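Local coordinates for pili retraction protein PilT (Thermus thermophilus, PDB 5FL3) that probably hydrolyses ATP as a secretion-family ATPase, thought to drive retraction of type IV pili, at residues 276-281 with 285-290; 116-121 with 146-151; 137-142 with 244-249. All blocks are in the same frame, centred on the assembly; numbering follows the deposited sequence.

Contact 1: residues 276-281 with 285-290; sequences QRLLPK and QGRVLA. With ADP (adenosine-5'-diphosphate), chain B.
The carbonyl O of R277 takes the backbone N of A290 at 2.8 Å. R277 N returns the bond to A290 O, and L279 pairs with V288 in the same double fashion, L279 O accepting V288 N at 2.8 Å. K281 N to G286 O extends the ladder by one bond. These bonds make the antiparallel hairpin of strands 270-280 and 287-295, at one edge of the mixed sheet of the ATPase domain. Its two faces do different work. On one, L279 lies against V288 and A290, and helix 328-337 covers this side. On the other, L278 and L289 form a non-hydrogen-bonded pair and meet ADP. The side chains of L278 and R287 cross at about a right angle, with L278 CD1 3.5 Å from R287 NH2 and over a face of the guanidinium. A bend at chi3 (-67°) turns the otherwise extended R287 chain toward the ribose, where NH2 is 2.9 Å from O4' of ADP. The other L278 methyl, CD2, is 3.6 Å from adenine N1, and L289 CD2 is 3.9 Å from N6. L289 CD1 in turn lies 3.5 Å from Q276 CB. Near the turn, K281 reaches across to the partner strand, its CG on V288 CB, bends at chi3 and ends with NZ in a weak bond to Q285 O. The chemistry thus divides between backbone and side chains: backbone bonds fix the register, while leucine methyls line the adenosine and the guanidinium, one face against L278, turns its edge to the ribose ring oxygen.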
loop_
_atom_site.group_PDB
_atom_site.type_symbol
_atom_site.label_atom_id
_atom_site.label_comp_id
_atom_site.label_asym_id
_atom_site.label_seq_id
_atom_site.Cartn_x
_atom_site.Cartn_y
_atom_site.Cartn_z
ATOM N N GLN A 276 4.864 -5.959 5.408
ATOM C CA GLN A 276 3.707 -5.779 6.255
ATOM C C GLN A 276 2.699 -6.901 6.108
ATOM O O GLN A 276 2.540 -7.472 5.034
ATOM C CB GLN A 276 3.042 -4.442 5.944
ATOM C CG GLN A 276 3.924 -3.267 6.291
ATOM C CD GLN A 276 3.232 -1.947 6.109
ATOM O OE1 GLN A 276 2.025 -1.884 5.861
ATOM N NE2 GLN A 276 3.985 -0.884 6.228
ATOM N N ARG A 277 2.026 -7.199 7.214
ATOM C CA ARG A 277 0.911 -8.126 7.241
ATOM C C ARG A 277 -0.103 -7.532 8.214
ATOM O O ARG A 277 0.284 -7.015 9.248
ATOM C CB ARG A 277 1.382 -9.523 7.668
ATOM C CG ARG A 277 0.463 -10.667 7.320
ATOM C CD ARG A 277 0.908 -11.367 6.023
ATOM N NE ARG A 277 2.368 -11.412 5.821
ATOM C CZ ARG A 277 3.205 -12.303 6.367
ATOM N NH1 ARG A 277 2.766 -13.241 7.210
ATOM N NH2 ARG A 277 4.503 -12.241 6.081
ATOM N N LEU A 278 -1.385 -7.556 7.863
ATOM C CA LEU A 278 -2.433 -7.075 8.763
ATOM C C LEU A 278 -3.181 -8.242 9.395
ATOM O O LEU A 278 -3.886 -8.972 8.698
ATOM C CB LEU A 278 -3.426 -6.181 8.025
ATOM C CG LEU A 278 -2.917 -4.779 7.737
ATOM C CD1 LEU A 278 -3.913 -4.006 6.898
ATOM C CD2 LEU A 278 -2.671 -4.095 9.057
ATOM N N LEU A 279 -3.023 -8.415 10.708
ATOM C CA LEU A 279 -3.621 -9.548 11.420
ATOM C C LEU A 279 -4.823 -9.110 12.229
ATOM O O LEU A 279 -4.852 -7.976 12.733
ATOM C CB LEU A 279 -2.610 -10.212 12.351
ATOM C CG LEU A 279 -1.289 -10.696 11.754
ATOM C CD1 LEU A 279 -0.719 -11.772 12.653
ATOM C CD2 LEU A 279 -1.458 -11.220 10.359
ATOM N N PRO A 280 -5.822 -10.003 12.363
ATOM C CA PRO A 280 -6.996 -9.624 13.157
ATOM C C PRO A 280 -6.576 -9.346 14.592
ATOM O O PRO A 280 -5.780 -10.101 15.164
ATOM C CB PRO A 280 -7.921 -10.845 13.056
ATOM C CG PRO A 280 -7.042 -11.969 12.603
ATOM C CD PRO A 280 -5.906 -11.377 11.835
ATOM N N LYS A 281 -7.077 -8.242 15.138
ATOM C CA LYS A 281 -6.809 -7.854 16.509
ATOM C C LYS A 281 -7.432 -8.884 17.481
ATOM O O LYS A 281 -8.503 -9.444 17.213
ATOM C CB LYS A 281 -7.343 -6.438 16.764
ATOM C CG LYS A 281 -6.273 -5.469 17.229
ATOM C CD LYS A 281 -6.831 -4.317 18.058
ATOM C CE LYS A 281 -7.469 -3.257 17.182
ATOM N NZ LYS A 281 -8.129 -2.187 17.991
ATOM N N GLN A 285 -11.349 -5.611 17.682
ATOM C CA GLN A 285 -11.661 -4.238 17.281
ATOM C C GLN A 285 -10.882 -3.846 16.038
ATOM O O GLN A 285 -10.259 -2.786 16.001
ATOM C CB GLN A 285 -11.350 -3.246 18.407
ATOM C CG GLN A 285 -12.225 -3.418 19.626
ATOM C CD GLN A 285 -13.689 -3.142 19.328
ATOM O OE1 GLN A 285 -14.484 -4.067 19.122
ATOM N NE2 GLN A 285 -14.054 -1.862 19.300
ATOM N N GLY A 286 -10.915 -4.702 15.025
ATOM C CA GLY A 286 -10.223 -4.414 13.795
ATOM C C GLY A 286 -8.959 -5.225 13.612
ATOM O O GLY A 286 -8.929 -6.422 13.889
ATOM N N ARG A 287 -7.911 -4.567 13.124
ATOM C CA ARG A 287 -6.669 -5.253 12.780
ATOM C C ARG A 287 -5.441 -4.528 13.300
ATOM O O ARG A 287 -5.501 -3.370 13.705
ATOM C CB ARG A 287 -6.554 -5.430 11.268
ATOM C CG ARG A 287 -7.604 -6.337 10.686
ATOM C CD ARG A 287 -7.306 -6.684 9.250
ATOM N NE ARG A 287 -7.404 -5.520 8.374
ATOM C CZ ARG A 287 -7.211 -5.568 7.057
ATOM N NH1 ARG A 287 -6.923 -6.728 6.477
ATOM N NH2 ARG A 287 -7.321 -4.463 6.322
ATOM N N VAL A 288 -4.321 -5.235 13.283
ATOM C CA VAL A 288 -3.065 -4.718 13.803
ATOM C C VAL A 288 -1.939 -5.064 12.813
ATOM O O VAL A 288 -2.021 -6.070 12.087
ATOM C CB VAL A 288 -2.794 -5.290 15.223
ATOM C CG1 VAL A 288 -2.834 -6.800 15.197
ATOM C CG2 VAL A 288 -1.485 -4.793 15.784
ATOM N N LEU A 289 -0.914 -4.216 12.757
ATOM C CA LEU A 289 0.155 -4.397 11.792
ATOM C C LEU A 289 1.297 -5.246 12.347
ATOM O O LEU A 289 1.867 -4.956 13.403
ATOM C CB LEU A 289 0.682 -3.034 11.323
ATOM C CG LEU A 289 1.836 -3.008 10.305
ATOM C CD1 LEU A 289 1.480 -3.731 9.019
ATOM C CD2 LEU A 289 2.242 -1.575 9.990
ATOM N N ALA A 290 1.606 -6.310 11.622
ATOM C CA ALA A 290 2.818 -7.076 11.830
ATOM C C ALA A 290 3.832 -6.531 10.848
ATOM O O ALA A 290 3.556 -6.479 9.650
ATOM C CB ALA A 290 2.580 -8.553 11.602
HETATM P PB ADP B . -2.533 -2.340 0.355
HETATM O O1B ADP B . -3.595 -3.012 -0.504
HETATM O O2B ADP B . -1.446 -3.277 0.834
HETATM O O3B ADP B . -1.994 -1.045 -0.210
HETATM P PA ADP B . -4.160 -0.591 2.021
HETATM O O1A ADP B . -5.107 -0.379 0.852
HETATM O O2A ADP B . -3.317 0.557 2.567
HETATM O O3A ADP B . -3.271 -1.916 1.725
HETATM O "O5'" ADP B . -5.001 -1.145 3.279
HETATM C "C5'" ADP B . -6.163 -1.967 3.149
HETATM C "C4'" ADP B . -7.041 -1.686 4.373
HETATM O "O4'" ADP B . -6.281 -1.864 5.573
HETATM C "C3'" ADP B . -7.585 -0.264 4.385
HETATM O "O3'" ADP B . -8.993 -0.373 4.599
HETATM C "C2'" ADP B . -6.882 0.434 5.546
HETATM O "O2'" ADP B . -7.757 1.270 6.311
HETATM C "C1'" ADP B . -6.368 -0.704 6.418
HETATM N N9 ADP B . -5.033 -0.412 7.021
HETATM C C8 ADP B . -3.980 0.141 6.378
HETATM N N7 ADP B . -2.898 0.270 7.192
HETATM C C5 ADP B . -3.258 -0.209 8.404
HETATM C C6 ADP B . -2.600 -0.370 9.723
HETATM N N6 ADP B . -1.315 0.014 9.887
HETATM N N1 ADP B . -3.333 -0.926 10.738
HETATM C C2 ADP B . -4.614 -1.316 10.570
HETATM N N3 ADP B . -5.273 -1.201 9.397
HETATM C C4 ADP B . -4.665 -0.662 8.295
#

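Contact 2: residues 116-121 with 146-151; sequences EALGLP and KSTTLA. With ADP (adenosine-5'-diphosphate), chain B.
L118 straddles the methyl of T148, with both of its branch ends, CD1 and CD2, 3.5 Å from T148 CG2. The two side chains meet obliquely, and L118 CB and CD2 also lie beside N6 of the adenine. The same leucine thus serves helix and base together, and its backbone O accepts a hydrogen bond from N6 of ADP at 2.6 Å. Beyond it the chain turns at G119, whose positive phi belongs to a Schellman motif ending the short helix, and this brings L120 back toward helix 146-160. There L120 CD2 packs 3.4 Å from T149 OG1 and also against T149 CG2, while L289 of the neighbouring hairpin packs on L120 as well. The T149 hydroxyl is bonded to G145 O and lies close to the side-chain amide of Q276, so the leucine closes over a polar group with partners of its own.

Helix 146-160 begins within the Walker A motif, K146 and S147 being its last residues, and the first turn holds the phosphates. K146 grips the beta-phosphate atom O2B twice: its backbone N is 3.0 Å from O2B with a nearly straight bond (168°), and NZ is 2.9 Å from the same atom. Bends at chi3 and chi4, both -61°, curl the lysine around the phosphate, where NZ also meets G140 O. S147 likewise uses backbone N and hydroxyl on one oxygen, OG lying 2.7 Å from O3B. The positive helix end and the lysine would be expected to stabilise the phosphate charge. T148 reaches the alpha-phosphate, OG1 donating to O2A at 2.6 Å, with a weak bond from its backbone N. With T148 OG1 anti to the carbonyl carbon (chi1 -55°), the hydroxyl faces O2A while CG2 remains on the L118 side.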
loop_
_atom_site.group_PDB
_atom_site.type_symbol
_atom_site.label_atom_id
_atom_site.label_comp_id
_atom_site.label_asym_id
_atom_site.label_seq_id
_atom_site.Cartn_x
_atom_site.Cartn_y
_atom_site.Cartn_z
ATOM N N GLU A 116 1.497 6.407 14.588
ATOM C CA GLU A 116 1.115 5.711 15.812
ATOM C C GLU A 116 -0.181 4.954 15.607
ATOM O O GLU A 116 -0.274 3.795 15.997
ATOM C CB GLU A 116 0.992 6.686 16.987
ATOM C CG GLU A 116 2.341 7.162 17.546
ATOM C CD GLU A 116 2.929 8.326 16.768
ATOM O OE1 GLU A 116 2.179 9.009 16.042
ATOM O OE2 GLU A 116 4.145 8.565 16.885
ATOM N N ALA A 117 -1.170 5.607 14.992
ATOM C CA ALA A 117 -2.390 4.927 14.549
ATOM C C ALA A 117 -2.102 3.669 13.717
ATOM O O ALA A 117 -2.777 2.659 13.862
ATOM C CB ALA A 117 -3.256 5.875 13.756
ATOM N N LEU A 118 -1.088 3.731 12.860
ATOM C CA LEU A 118 -0.802 2.631 11.940
ATOM C C LEU A 118 0.041 1.540 12.572
ATOM O O LEU A 118 0.247 0.489 11.967
ATOM C CB LEU A 118 -0.095 3.156 10.682
ATOM C CG LEU A 118 -0.958 4.123 9.874
ATOM C CD1 LEU A 118 -0.268 4.551 8.585
ATOM C CD2 LEU A 118 -2.323 3.495 9.612
ATOM N N GLY A 119 0.536 1.789 13.782
ATOM C CA GLY A 119 1.477 0.886 14.411
ATOM C C GLY A 119 2.831 0.847 13.730
ATOM O O GLY A 119 3.476 -0.202 13.701
ATOM N N LEU A 120 3.251 1.983 13.166
ATOM C CA LEU A 120 4.554 2.127 12.504
ATOM C C LEU A 120 5.498 2.899 13.420
ATOM O O LEU A 120 5.170 4.013 13.841
ATOM C CB LEU A 120 4.422 2.878 11.173
ATOM C CG LEU A 120 3.588 2.435 9.969
ATOM C CD1 LEU A 120 3.215 3.659 9.147
ATOM C CD2 LEU A 120 4.393 1.501 9.106
ATOM N N PRO A 121 6.671 2.327 13.726
ATOM C CA PRO A 121 7.595 2.959 14.692
ATOM C C PRO A 121 8.096 4.330 14.229
ATOM O O PRO A 121 8.811 4.447 13.224
ATOM C CB PRO A 121 8.750 1.957 14.800
ATOM C CG PRO A 121 8.603 1.039 13.590
ATOM C CD PRO A 121 7.133 1.004 13.272
ATOM N N LYS A 146 -0.092 -1.191 2.550
ATOM C CA LYS A 146 1.069 -0.624 1.878
ATOM C C LYS A 146 0.787 0.811 1.441
ATOM O O LYS A 146 1.602 1.696 1.699
ATOM C CB LYS A 146 1.483 -1.496 0.693
ATOM C CG LYS A 146 1.868 -2.918 1.098
ATOM C CD LYS A 146 2.560 -3.653 -0.014
ATOM C CE LYS A 146 1.681 -3.780 -1.235
ATOM N NZ LYS A 146 0.439 -4.554 -0.907
ATOM N N SER A 147 -0.375 1.036 0.815
ATOM C CA SER A 147 -0.821 2.377 0.411
ATOM C C SER A 147 -0.828 3.357 1.581
ATOM O O SER A 147 -0.529 4.548 1.435
ATOM C CB SER A 147 -2.236 2.323 -0.178
ATOM O OG SER A 147 -2.307 1.416 -1.247
ATOM N N THR A 148 -1.206 2.826 2.738
ATOM C CA THR A 148 -1.412 3.619 3.933
ATOM C C THR A 148 -0.083 3.974 4.561
ATOM O O THR A 148 0.151 5.112 4.959
ATOM C CB THR A 148 -2.294 2.867 4.942
ATOM O OG1 THR A 148 -3.525 2.485 4.305
ATOM C CG2 THR A 148 -2.609 3.748 6.093
ATOM N N THR A 149 0.807 3.001 4.646
ATOM C CA THR A 149 2.112 3.319 5.162
ATOM C C THR A 149 2.741 4.394 4.286
ATOM O O THR A 149 3.271 5.394 4.807
ATOM C CB THR A 149 2.970 2.098 5.236
ATOM O OG1 THR A 149 2.445 1.257 6.270
ATOM C CG2 THR A 149 4.407 2.478 5.558
ATOM N N LEU A 150 2.618 4.226 2.964
ATOM C CA LEU A 150 3.157 5.210 2.018
ATOM C C LEU A 150 2.511 6.584 2.193
ATOM O O LEU A 150 3.203 7.596 2.194
ATOM C CB LEU A 150 2.981 4.744 0.578
ATOM C CG LEU A 150 3.901 3.605 0.120
ATOM C CD1 LEU A 150 3.578 3.250 -1.316
ATOM C CD2 LEU A 150 5.364 3.951 0.281
ATOM N N ALA A 151 1.191 6.619 2.358
ATOM C CA ALA A 151 0.515 7.886 2.523
ATOM C C ALA A 151 0.972 8.606 3.809
ATOM O O ALA A 151 1.061 9.825 3.829
ATOM C CB ALA A 151 -0.961 7.683 2.523
HETATM P PB ADP B . -2.533 -2.340 0.355
HETATM O O1B ADP B . -3.595 -3.012 -0.504
HETATM O O2B ADP B . -1.446 -3.277 0.834
HETATM O O3B ADP B . -1.994 -1.045 -0.210
HETATM P PA ADP B . -4.160 -0.591 2.021
HETATM O O1A ADP B . -5.107 -0.379 0.852
HETATM O O2A ADP B . -3.317 0.557 2.567
HETATM O O3A ADP B . -3.271 -1.916 1.725
HETATM O "O5'" ADP B . -5.001 -1.145 3.279
HETATM C "C5'" ADP B . -6.163 -1.967 3.149
HETATM C "C4'" ADP B . -7.041 -1.686 4.373
HETATM O "O4'" ADP B . -6.281 -1.864 5.573
HETATM C "C3'" ADP B . -7.585 -0.264 4.385
HETATM O "O3'" ADP B . -8.993 -0.373 4.599
HETATM C "C2'" ADP B . -6.882 0.434 5.546
HETATM O "O2'" ADP B . -7.757 1.270 6.311
HETATM C "C1'" ADP B . -6.368 -0.704 6.418
HETATM N N9 ADP B . -5.033 -0.412 7.021
HETATM C C8 ADP B . -3.980 0.141 6.378
HETATM N N7 ADP B . -2.898 0.270 7.192
HETATM C C5 ADP B . -3.258 -0.209 8.404
HETATM C C6 ADP B . -2.600 -0.370 9.723
HETATM N N6 ADP B . -1.315 0.014 9.887
HETATM N N1 ADP B . -3.333 -0.926 10.738
HETATM C C2 ADP B . -4.614 -1.316 10.570
HETATM N N3 ADP B . -5.273 -1.201 9.397
HETATM C C4 ADP B . -4.665 -0.662 8.295
#

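Contact 3: residues 137-142 with 244-249; sequences LVTGPT and WRTINR. With ADP (adenosine-5'-diphosphate), chain B.
T246 CB, pointing from helix 243-251 toward strand 134-139, comes 4.2 Å from T139 CG2 and opens the contact. This strand runs straight into the P-loop of the P-loop NTPase fold, and the helix packs on the sheet face opposite helix 146-160: L137 and T139 turn toward T246, while V138 between them lies against K146 and L150. From CB the T246 side chain splits. Its methyl CG2 extends anti to the backbone N and meets T139 CG2 at 3.8 Å and L137 CD1 at 4.0 Å, touching both strand residues. Its hydroxyl OG1 approaches T139 CG2 at 3.4 Å, so the methyl of one threonine is presented to both branches of the other. T139 and T246 reach toward each other tip to tip; L137 and T246 instead slide past each other in opposite directions. I273 of the adjoining strand 270-280 touches both threonines and widens the apolar patch.

The hydroxyls have their strongest partners elsewhere: T246 OG1 is hydrogen-bonded to T240 OG1 and to D242 O, in the loop just before its own helix. Two buried polar groups are in this way accommodated within a small, otherwise methyl-lined interface. Past T139 the chain leaves the sheet at G140 and bends toward the nucleotide, bringing P141 O to 3.8 Å from O2B of ADP. On the strand itself, T139 OG1 sits between the backbone N and the carbonyl carbon (chi1 81°), and from there it bonds to S275 OG and T240 O.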
loop_
_atom_site.group_PDB
_atom_site.type_symbol
_atom_site.label_atom_id
_atom_site.label_comp_id
_atom_site.label_asym_id
_atom_site.label_seq_id
_atom_site.Cartn_x
_atom_site.Cartn_y
_atom_site.Cartn_z
ATOM N N LEU A 137 11.207 0.489 0.228
ATOM C CA LEU A 137 10.214 -0.471 -0.272
ATOM C C LEU A 137 9.247 -0.919 0.815
ATOM O O LEU A 137 9.661 -1.432 1.855
ATOM C CB LEU A 137 10.899 -1.705 -0.861
ATOM C CG LEU A 137 11.641 -1.442 -2.161
ATOM C CD1 LEU A 137 12.330 -2.722 -2.620
ATOM C CD2 LEU A 137 10.665 -0.897 -3.223
ATOM N N VAL A 138 7.960 -0.723 0.564
ATOM C CA VAL A 138 6.920 -1.221 1.453
ATOM C C VAL A 138 6.250 -2.436 0.791
ATOM O O VAL A 138 5.612 -2.289 -0.247
ATOM C CB VAL A 138 5.876 -0.132 1.746
ATOM C CG1 VAL A 138 4.830 -0.653 2.731
ATOM C CG2 VAL A 138 6.544 1.103 2.274
ATOM N N THR A 139 6.404 -3.630 1.359
ATOM C CA THR A 139 5.973 -4.849 0.651
ATOM C C THR A 139 4.903 -5.658 1.390
ATOM O O THR A 139 4.694 -5.497 2.600
ATOM C CB THR A 139 7.153 -5.800 0.369
ATOM O OG1 THR A 139 7.452 -6.560 1.549
ATOM C CG2 THR A 139 8.388 -5.025 -0.052
ATOM N N GLY A 140 4.245 -6.549 0.654
ATOM C CA GLY A 140 3.157 -7.335 1.202
ATOM C C GLY A 140 2.069 -7.547 0.155
ATOM O O GLY A 140 2.029 -6.847 -0.861
ATOM N N PRO A 141 1.180 -8.526 0.376
ATOM C CA PRO A 141 0.142 -8.737 -0.641
ATOM C C PRO A 141 -0.979 -7.703 -0.510
ATOM O O PRO A 141 -1.007 -6.988 0.486
ATOM C CB PRO A 141 -0.352 -10.154 -0.334
ATOM C CG PRO A 141 -0.149 -10.294 1.153
ATOM C CD PRO A 141 1.093 -9.499 1.486
ATOM N N THR A 142 -1.870 -7.618 -1.495
ATOM C CA THR A 142 -3.044 -6.746 -1.394
ATOM C C THR A 142 -3.664 -6.780 -0.016
ATOM O O THR A 142 -3.875 -7.851 0.531
ATOM C CB THR A 142 -4.138 -7.135 -2.387
ATOM O OG1 THR A 142 -3.653 -6.950 -3.716
ATOM C CG2 THR A 142 -5.374 -6.268 -2.174
ATOM N N TRP A 244 13.865 -10.967 2.867
ATOM C CA TRP A 244 14.511 -12.019 2.093
ATOM C C TRP A 244 13.854 -12.217 0.712
ATOM O O TRP A 244 14.521 -12.123 -0.314
ATOM C CB TRP A 244 14.500 -13.315 2.900
ATOM C CG TRP A 244 14.851 -14.541 2.114
ATOM C CD1 TRP A 244 14.003 -15.552 1.755
ATOM C CD2 TRP A 244 16.144 -14.892 1.587
ATOM N NE1 TRP A 244 14.684 -16.505 1.032
ATOM C CE2 TRP A 244 15.997 -16.128 0.916
ATOM C CE3 TRP A 244 17.404 -14.285 1.618
ATOM C CZ2 TRP A 244 17.064 -16.765 0.280
ATOM C CZ3 TRP A 244 18.456 -14.914 0.991
ATOM C CH2 TRP A 244 18.281 -16.147 0.329
ATOM N N ARG A 245 12.543 -12.458 0.695
ATOM C CA ARG A 245 11.786 -12.658 -0.548
ATOM C C ARG A 245 11.768 -11.411 -1.433
ATOM O O ARG A 245 11.726 -11.506 -2.669
ATOM C CB ARG A 245 10.342 -13.073 -0.232
ATOM C CG ARG A 245 10.093 -14.563 -0.303
ATOM C CD ARG A 245 9.030 -14.987 0.679
ATOM N NE ARG A 245 9.630 -15.730 1.776
ATOM C CZ ARG A 245 9.196 -15.719 3.036
ATOM N NH1 ARG A 245 8.146 -14.988 3.382
ATOM N NH2 ARG A 245 9.833 -16.437 3.963
ATOM N N THR A 246 11.787 -10.245 -0.796
ATOM C CA THR A 246 11.722 -8.993 -1.536
ATOM C C THR A 246 13.008 -8.773 -2.322
ATOM O O THR A 246 12.988 -8.470 -3.522
ATOM C CB THR A 246 11.458 -7.814 -0.597
ATOM O OG1 THR A 246 10.132 -7.936 -0.058
ATOM C CG2 THR A 246 11.604 -6.481 -1.344
ATOM N N ILE A 247 14.126 -8.964 -1.633
ATOM C CA ILE A 247 15.440 -8.869 -2.237
ATOM C C ILE A 247 15.576 -9.816 -3.415
ATOM O O ILE A 247 15.976 -9.403 -4.509
ATOM C CB ILE A 247 16.523 -9.159 -1.206
ATOM C CG1 ILE A 247 16.612 -7.991 -0.214
ATOM C CG2 ILE A 247 17.828 -9.409 -1.893
ATOM C CD1 ILE A 247 17.500 -8.220 0.971
ATOM N N ASN A 248 15.201 -11.078 -3.212
ATOM C CA ASN A 248 15.335 -12.079 -4.264
ATOM C C ASN A 248 14.411 -11.810 -5.422
ATOM O O ASN A 248 14.759 -12.065 -6.578
ATOM C CB ASN A 248 15.077 -13.473 -3.715
ATOM C CG ASN A 248 16.195 -13.949 -2.838
ATOM O OD1 ASN A 248 17.365 -13.713 -3.137
ATOM N ND2 ASN A 248 15.852 -14.598 -1.728
ATOM N N ARG A 249 13.237 -11.278 -5.116
ATOM C CA ARG A 249 12.273 -11.004 -6.173
ATOM C C ARG A 249 12.754 -9.922 -7.144
ATOM O O ARG A 249 12.647 -10.094 -8.358
ATOM C CB ARG A 249 10.933 -10.599 -5.585
ATOM C CG ARG A 249 9.831 -10.650 -6.605
ATOM C CD ARG A 249 9.860 -11.987 -7.337
ATOM N NE ARG A 249 9.023 -11.962 -8.530
ATOM C CZ ARG A 249 9.445 -11.592 -9.734
ATOM N NH1 ARG A 249 10.703 -11.216 -9.909
ATOM N NH2 ARG A 249 8.605 -11.600 -10.762
HETATM P PB ADP B . -2.533 -2.340 0.355
HETATM O O1B ADP B . -3.595 -3.012 -0.504
HETATM O O2B ADP B . -1.446 -3.277 0.834
HETATM O O3B ADP B . -1.994 -1.045 -0.210
HETATM P PA ADP B . -4.160 -0.591 2.021
HETATM O O1A ADP B . -5.107 -0.379 0.852
HETATM O O2A ADP B . -3.317 0.557 2.567
HETATM O O3A ADP B . -3.271 -1.916 1.725
HETATM O "O5'" ADP B . -5.001 -1.145 3.279
HETATM C "C5'" ADP B . -6.163 -1.967 3.149
HETATM C "C4'" ADP B . -7.041 -1.686 4.373
HETATM O "O4'" ADP B . -6.281 -1.864 5.573
HETATM C "C3'" ADP B . -7.585 -0.264 4.385
HETATM O "O3'" ADP B . -8.993 -0.373 4.599
HETATM C "C2'" ADP B . -6.882 0.434 5.546
HETATM O "O2'" ADP B . -7.757 1.270 6.311
HETATM C "C1'" ADP B . -6.368 -0.704 6.418
HETATM N N9 ADP B . -5.033 -0.412 7.021
HETATM C C8 ADP B . -3.980 0.141 6.378
HETATM N N7 ADP B . -2.898 0.270 7.192
HETATM C C5 ADP B . -3.258 -0.209 8.404
HETATM C C6 ADP B . -2.600 -0.370 9.723
HETATM N N6 ADP B . -1.315 0.014 9.887
HETATM N N1 ADP B . -3.333 -0.926 10.738
HETATM C C2 ADP B . -4.614 -1.316 10.570
HETATM N N3 ADP B . -5.273 -1.201 9.397
HETATM C C4 ADP B . -4.665 -0.662 8.295
#

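In the fold
All three contacts lie in the P-loop NTPase core around ADP. Contacts 1 and 2 have centres 12 Å apart, contacts 2 and 3 about 16 Å, and contacts 1 and 3 about 18 Å. Strands 134-139 and 270-280 are neighbours in the mixed sheet, with Q276 N bonded to T139 O, so contacts 1 and 3 share that sheet. Strand 134-139 and helix 146-160 are consecutive, and K146 NZ ties contact 2 back to G140 of contact 3. Along the chain contacts 2 and 3 interleave, and the contact 1 hairpin follows both. Contacts 1 and 2 both border the adenosine, while the phosphates sit at the P-loop joining contacts 2 and 3.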